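Local coordinates for protein putative metal-sulfur cluster biosynthesis proteins YuaD (Bacillus subtilis, PDB 1ORU) that is of unknown function but carries a MOSC domain and may bind molybdenum and pyridoxal phosphate, perhaps in metal-sulfur cluster biosynthesis, at residues E128-Q140 and K148-I160. Residues are numbered along the deposited sequence; the frame is centred on the assembly and turned at random.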
loop_
_atom_site.group_PDB
_atom_site.type_symbol
_atom_site.label_atom_id
_atom_site.label_comp_id
_atom_site.label_asym_id
_atom_site.label_seq_id
_atom_site.Cartn_x
_atom_site.Cartn_y
_atom_site.Cartn_z
ATOM N N GLU A 128 -2.661 8.311 -4.070
ATOM C CA GLU A 128 -3.264 9.634 -4.040
ATOM C C GLU A 128 -4.121 9.927 -2.827
ATOM O O GLU A 128 -4.852 9.071 -2.338
ATOM C CB GLU A 128 -4.137 9.851 -5.274
ATOM C CG GLU A 128 -3.439 9.689 -6.601
ATOM C CD GLU A 128 -4.340 10.074 -7.755
ATOM O OE1 GLU A 128 -3.964 9.819 -8.919
ATOM O OE2 GLU A 128 -5.427 10.635 -7.495
ATOM N N ASN A 129 -4.036 11.165 -2.363
ATOM C CA ASN A 129 -4.844 11.602 -1.241
ATOM C C ASN A 129 -6.021 12.322 -1.896
ATOM O O ASN A 129 -5.860 13.402 -2.463
ATOM C CB ASN A 129 -4.041 12.556 -0.357
ATOM C CG ASN A 129 -4.777 12.936 0.906
ATOM O OD1 ASN A 129 -5.742 12.275 1.302
ATOM N ND2 ASN A 129 -4.322 14.002 1.556
ATOM N N ASP A 130 -7.197 11.707 -1.836
ATOM C CA ASP A 130 -8.396 12.279 -2.440
ATOM C C ASP A 130 -8.855 13.517 -1.675
ATOM O O ASP A 130 -9.006 13.478 -0.455
ATOM C CB ASP A 130 -9.512 11.228 -2.460
ATOM C CG ASP A 130 -10.713 11.664 -3.269
ATOM O OD1 ASP A 130 -10.543 11.973 -4.467
ATOM O OD2 ASP A 130 -11.829 11.690 -2.708
ATOM N N PRO A 131 -9.080 14.633 -2.386
ATOM C CA PRO A 131 -9.520 15.875 -1.744
ATOM C C PRO A 131 -10.951 15.855 -1.206
ATOM O O PRO A 131 -11.889 15.438 -1.896
ATOM C CB PRO A 131 -9.323 16.922 -2.839
ATOM C CG PRO A 131 -9.542 16.149 -4.096
ATOM C CD PRO A 131 -8.834 14.840 -3.827
ATOM N N CYS A 132 -11.097 16.296 0.039
ATOM C CA CYS A 132 -12.392 16.357 0.702
ATOM C C CYS A 132 -12.734 17.816 0.993
ATOM O O CYS A 132 -11.894 18.702 0.840
ATOM C CB CYS A 132 -12.361 15.550 2.002
ATOM S SG CYS A 132 -12.081 13.776 1.765
ATOM N N ILE A 133 -13.966 18.066 1.419
ATOM C CA ILE A 133 -14.407 19.427 1.693
ATOM C C ILE A 133 -13.755 20.196 2.853
ATOM O O ILE A 133 -13.602 21.413 2.770
ATOM C CB ILE A 133 -15.944 19.450 1.890
ATOM C CG1 ILE A 133 -16.489 20.853 1.628
ATOM C CG2 ILE A 133 -16.301 18.996 3.294
ATOM C CD1 ILE A 133 -16.488 21.242 0.158
ATOM N N GLN A 134 -13.373 19.493 3.917
ATOM C CA GLN A 134 -12.774 20.137 5.086
ATOM C C GLN A 134 -11.651 21.129 4.777
ATOM O O GLN A 134 -11.740 22.301 5.146
ATOM C CB GLN A 134 -12.283 19.079 6.080
ATOM C CG GLN A 134 -13.385 18.169 6.604
ATOM C CD GLN A 134 -14.495 18.931 7.307
ATOM O OE1 GLN A 134 -15.135 19.803 6.721
ATOM N NE2 GLN A 134 -14.730 18.600 8.571
ATOM N N PRO A 135 -10.575 20.680 4.105
ATOM C CA PRO A 135 -9.482 21.613 3.795
ATOM C C PRO A 135 -9.990 22.782 2.957
ATOM O O PRO A 135 -9.492 23.901 3.066
ATOM C CB PRO A 135 -8.487 20.744 3.027
ATOM C CG PRO A 135 -8.720 19.379 3.610
ATOM C CD PRO A 135 -10.232 19.313 3.669
ATOM N N GLY A 136 -10.986 22.509 2.118
ATOM C CA GLY A 136 -11.550 23.555 1.283
ATOM C C GLY A 136 -12.189 24.637 2.135
ATOM O O GLY A 136 -12.084 25.826 1.831
ATOM N N GLU A 137 -12.846 24.222 3.212
ATOM C CA GLU A 137 -13.502 25.159 4.113
ATOM C C GLU A 137 -12.456 25.959 4.886
ATOM O O GLU A 137 -12.693 27.103 5.268
ATOM C CB GLU A 137 -14.430 24.395 5.056
ATOM C CG GLU A 137 -15.463 23.587 4.289
ATOM C CD GLU A 137 -16.428 22.845 5.181
ATOM O OE1 GLU A 137 -15.974 22.023 6.003
ATOM O OE2 GLU A 137 -17.647 23.083 5.051
ATOM N N VAL A 138 -11.293 25.349 5.103
ATOM C CA VAL A 138 -10.196 26.022 5.791
ATOM C C VAL A 138 -9.660 27.109 4.860
ATOM O O VAL A 138 -9.449 28.252 5.271
ATOM C CB VAL A 138 -9.052 25.036 6.125
ATOM C CG1 VAL A 138 -7.838 25.797 6.661
ATOM C CG2 VAL A 138 -9.530 24.021 7.151
ATOM N N ILE A 139 -9.442 26.749 3.601
ATOM C CA ILE A 139 -8.939 27.707 2.627
ATOM C C ILE A 139 -9.925 28.865 2.508
ATOM O O ILE A 139 -9.530 30.029 2.388
ATOM C CB ILE A 139 -8.740 27.045 1.245
ATOM C CG1 ILE A 139 -7.629 25.988 1.338
ATOM C CG2 ILE A 139 -8.385 28.098 0.208
ATOM C CD1 ILE A 139 -7.490 25.097 0.105
ATOM N N GLN A 140 -11.212 28.539 2.554
ATOM C CA GLN A 140 -12.251 29.553 2.457
ATOM C C GLN A 140 -12.110 30.583 3.574
ATOM O O GLN A 140 -12.258 31.781 3.337
ATOM C CB GLN A 140 -13.639 28.907 2.533
ATOM C CG GLN A 140 -14.782 29.917 2.535
ATOM C CD GLN A 140 -14.979 30.580 1.189
ATOM O OE1 GLN A 140 -15.635 30.030 0.306
ATOM N NE2 GLN A 140 -14.399 31.760 1.015
ATOM N N LYS A 148 -17.620 30.419 -2.880
ATOM C CA LYS A 148 -17.540 28.982 -3.130
ATOM C C LYS A 148 -16.148 28.377 -3.283
ATOM O O LYS A 148 -15.918 27.558 -4.179
ATOM C CB LYS A 148 -18.373 28.647 -4.369
ATOM C CG LYS A 148 -19.802 29.158 -4.301
ATOM C CD LYS A 148 -20.587 28.775 -5.543
ATOM C CE LYS A 148 -22.025 29.268 -5.464
ATOM N NZ LYS A 148 -22.104 30.754 -5.374
ATOM N N LEU A 149 -15.222 28.750 -2.405
ATOM C CA LEU A 149 -13.876 28.204 -2.508
ATOM C C LEU A 149 -13.782 26.755 -2.035
ATOM O O LEU A 149 -12.952 26.003 -2.533
ATOM C CB LEU A 149 -12.873 29.070 -1.735
ATOM C CG LEU A 149 -12.570 30.451 -2.326
ATOM C CD1 LEU A 149 -11.396 31.076 -1.578
ATOM C CD2 LEU A 149 -12.239 30.324 -3.804
ATOM N N ALA A 150 -14.624 26.359 -1.087
ATOM C CA ALA A 150 -14.585 24.987 -0.587
ATOM C C ALA A 150 -14.843 23.988 -1.706
ATOM O O ALA A 150 -14.089 23.028 -1.880
ATOM C CB ALA A 150 -15.609 24.796 0.527
ATOM N N SER A 151 -15.916 24.205 -2.458
ATOM C CA SER A 151 -16.237 23.307 -3.556
ATOM C C SER A 151 -15.200 23.476 -4.659
ATOM O O SER A 151 -14.895 22.529 -5.386
ATOM C CB SER A 151 -17.646 23.595 -4.092
ATOM O OG SER A 151 -17.764 24.928 -4.548
ATOM N N ALA A 152 -14.645 24.680 -4.771
ATOM C CA ALA A 152 -13.633 24.955 -5.783
ATOM C C ALA A 152 -12.383 24.120 -5.516
ATOM O O ALA A 152 -11.733 23.636 -6.445
ATOM C CB ALA A 152 -13.284 26.441 -5.790
ATOM N N PHE A 153 -12.047 23.952 -4.241
ATOM C CA PHE A 153 -10.879 23.161 -3.867
ATOM C C PHE A 153 -11.082 21.703 -4.277
ATOM O O PHE A 153 -10.226 21.113 -4.933
ATOM C CB PHE A 153 -10.646 23.236 -2.356
ATOM C CG PHE A 153 -9.604 22.277 -1.859
ATOM C CD1 PHE A 153 -8.252 22.520 -2.076
ATOM C CD2 PHE A 153 -9.979 21.113 -1.190
ATOM C CE1 PHE A 153 -7.284 21.616 -1.633
ATOM C CE2 PHE A 153 -9.022 20.203 -0.743
ATOM C CZ PHE A 153 -7.671 20.456 -0.965
ATOM N N VAL A 154 -12.221 21.131 -3.891
ATOM C CA VAL A 154 -12.524 19.740 -4.214
ATOM C C VAL A 154 -12.417 19.478 -5.710
ATOM O O VAL A 154 -11.946 18.421 -6.139
ATOM C CB VAL A 154 -13.936 19.355 -3.739
ATOM C CG1 VAL A 154 -14.259 17.927 -4.158
ATOM C CG2 VAL A 154 -14.016 19.482 -2.234
ATOM N N ARG A 155 -12.846 20.452 -6.500
ATOM C CA ARG A 155 -12.814 20.340 -7.952
ATOM C C ARG A 155 -11.412 20.496 -8.542
ATOM O O ARG A 155 -10.950 19.649 -9.304
ATOM C CB ARG A 155 -13.741 21.394 -8.561
ATOM C CG ARG A 155 -13.794 21.398 -10.079
ATOM C CD ARG A 155 -14.577 22.602 -10.584
ATOM N NE ARG A 155 -14.742 22.592 -12.036
ATOM C CZ ARG A 155 -15.302 23.577 -12.733
ATOM N NH1 ARG A 155 -15.756 24.660 -12.110
ATOM N NH2 ARG A 155 -15.418 23.478 -14.052
ATOM N N HIS A 156 -10.732 21.579 -8.185
ATOM C CA HIS A 156 -9.412 21.842 -8.736
ATOM C C HIS A 156 -8.225 21.119 -8.104
ATOM O O HIS A 156 -7.154 21.076 -8.700
ATOM C CB HIS A 156 -9.152 23.351 -8.742
ATOM C CG HIS A 156 -10.035 24.110 -9.684
ATOM N ND1 HIS A 156 -10.944 25.054 -9.258
ATOM C CD2 HIS A 156 -10.146 24.061 -11.032
ATOM C CE1 HIS A 156 -11.577 25.554 -10.304
ATOM N NE2 HIS A 156 -11.112 24.969 -11.392
ATOM N N ALA A 157 -8.410 20.547 -6.920
ATOM C CA ALA A 157 -7.318 19.850 -6.245
ATOM C C ALA A 157 -7.191 18.391 -6.685
ATOM O O ALA A 157 -6.158 17.755 -6.469
ATOM C CB ALA A 157 -7.510 19.927 -4.732
ATOM N N LEU A 158 -8.242 17.861 -7.300
ATOM C CA LEU A 158 -8.225 16.476 -7.759
ATOM C C LEU A 158 -7.041 16.233 -8.688
ATOM O O LEU A 158 -6.856 16.947 -9.675
ATOM C CB LEU A 158 -9.527 16.137 -8.489
ATOM C CG LEU A 158 -9.640 14.687 -8.970
ATOM C CD1 LEU A 158 -9.613 13.751 -7.772
ATOM C CD2 LEU A 158 -10.928 14.504 -9.758
ATOM N N GLY A 159 -6.235 15.225 -8.358
ATOM C CA GLY A 159 -5.080 14.895 -9.173
ATOM C C GLY A 159 -3.809 15.649 -8.827
ATOM O O GLY A 159 -2.753 15.365 -9.392
ATOM N N ILE A 160 -3.903 16.615 -7.917
ATOM C CA ILE A 160 -2.743 17.401 -7.505
ATOM C C ILE A 160 -2.806 17.735 -6.022
ATOM O O ILE A 160 -2.284 18.759 -5.586
ATOM C CB ILE A 160 -2.627 18.737 -8.300
ATOM C CG1 ILE A 160 -3.916 19.553 -8.160
ATOM C CG2 ILE A 160 -2.325 18.454 -9.761
ATOM C CD1 ILE A 160 -3.880 20.896 -8.906
HETATM O O HOH W 1 -5.969 13.656 -6.340
HETATM O O HOH W 2 -16.870 27.742 0.476
#
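Phe153 and Gly136 meet in a close helix-helix packing, where two short helices follow strand 122-128 at the side of the large mixed beta sheet of the MOSC domain. The axes of 133-140 and 149-156 approach to 7.4 Å and run at 130°, nearer antiparallel than parallel. Gly136 makes this possible: a side chain there would clash with the carbonyl of Ala150. Instead, Gly136 O receives a CA-H...O contact from Ala150 CA at 3.6 Å. With CG anti to its backbone N (chi1 171°), the Phe153 ring is carried over toward the first helix, where CD2 lies 3.7 Å from Gly136 N. Cys132 O sits at the ring edge, in its plane, 3.6 Å from Phe153 CE2. Ile139 CD1 comes crosswise to Phe153 CD1 at 3.5 Å, and Pro135 CB meets Phe153 CE2. Met84 of helix 74-84 also touches Phe153, Ile139 and Leu149. In this MOSC domain the two helices make a helix-loop-helix excursion in the connection from strand 122-128 to strand 163-169, which pair antiparallel in the sheet. On the approach to the first helix, Pro131 CB packs on Ala157 CB at 4.0 Å, while Ile133 CD1 reaches Ala150 CB and Val154 CG2. Near the C-terminal end of the first helix, the Gln140 amide reaches across to the N-terminal end of the second. Its chain bends at chi2 (72°), and Gln140 OE1 accepts from Leu149 N at 3.0 Å, the donor lying above the carbonyl plane. A water bridges the same OE1 to Ala150 N. NE2 donates to Gln146 O in the connecting loop. A leucine here would probably leave Leu149 N without its acceptor and the loop less firmly tied. Nearer the sheet, a second water links Glu128 OE2 to Gly159 N.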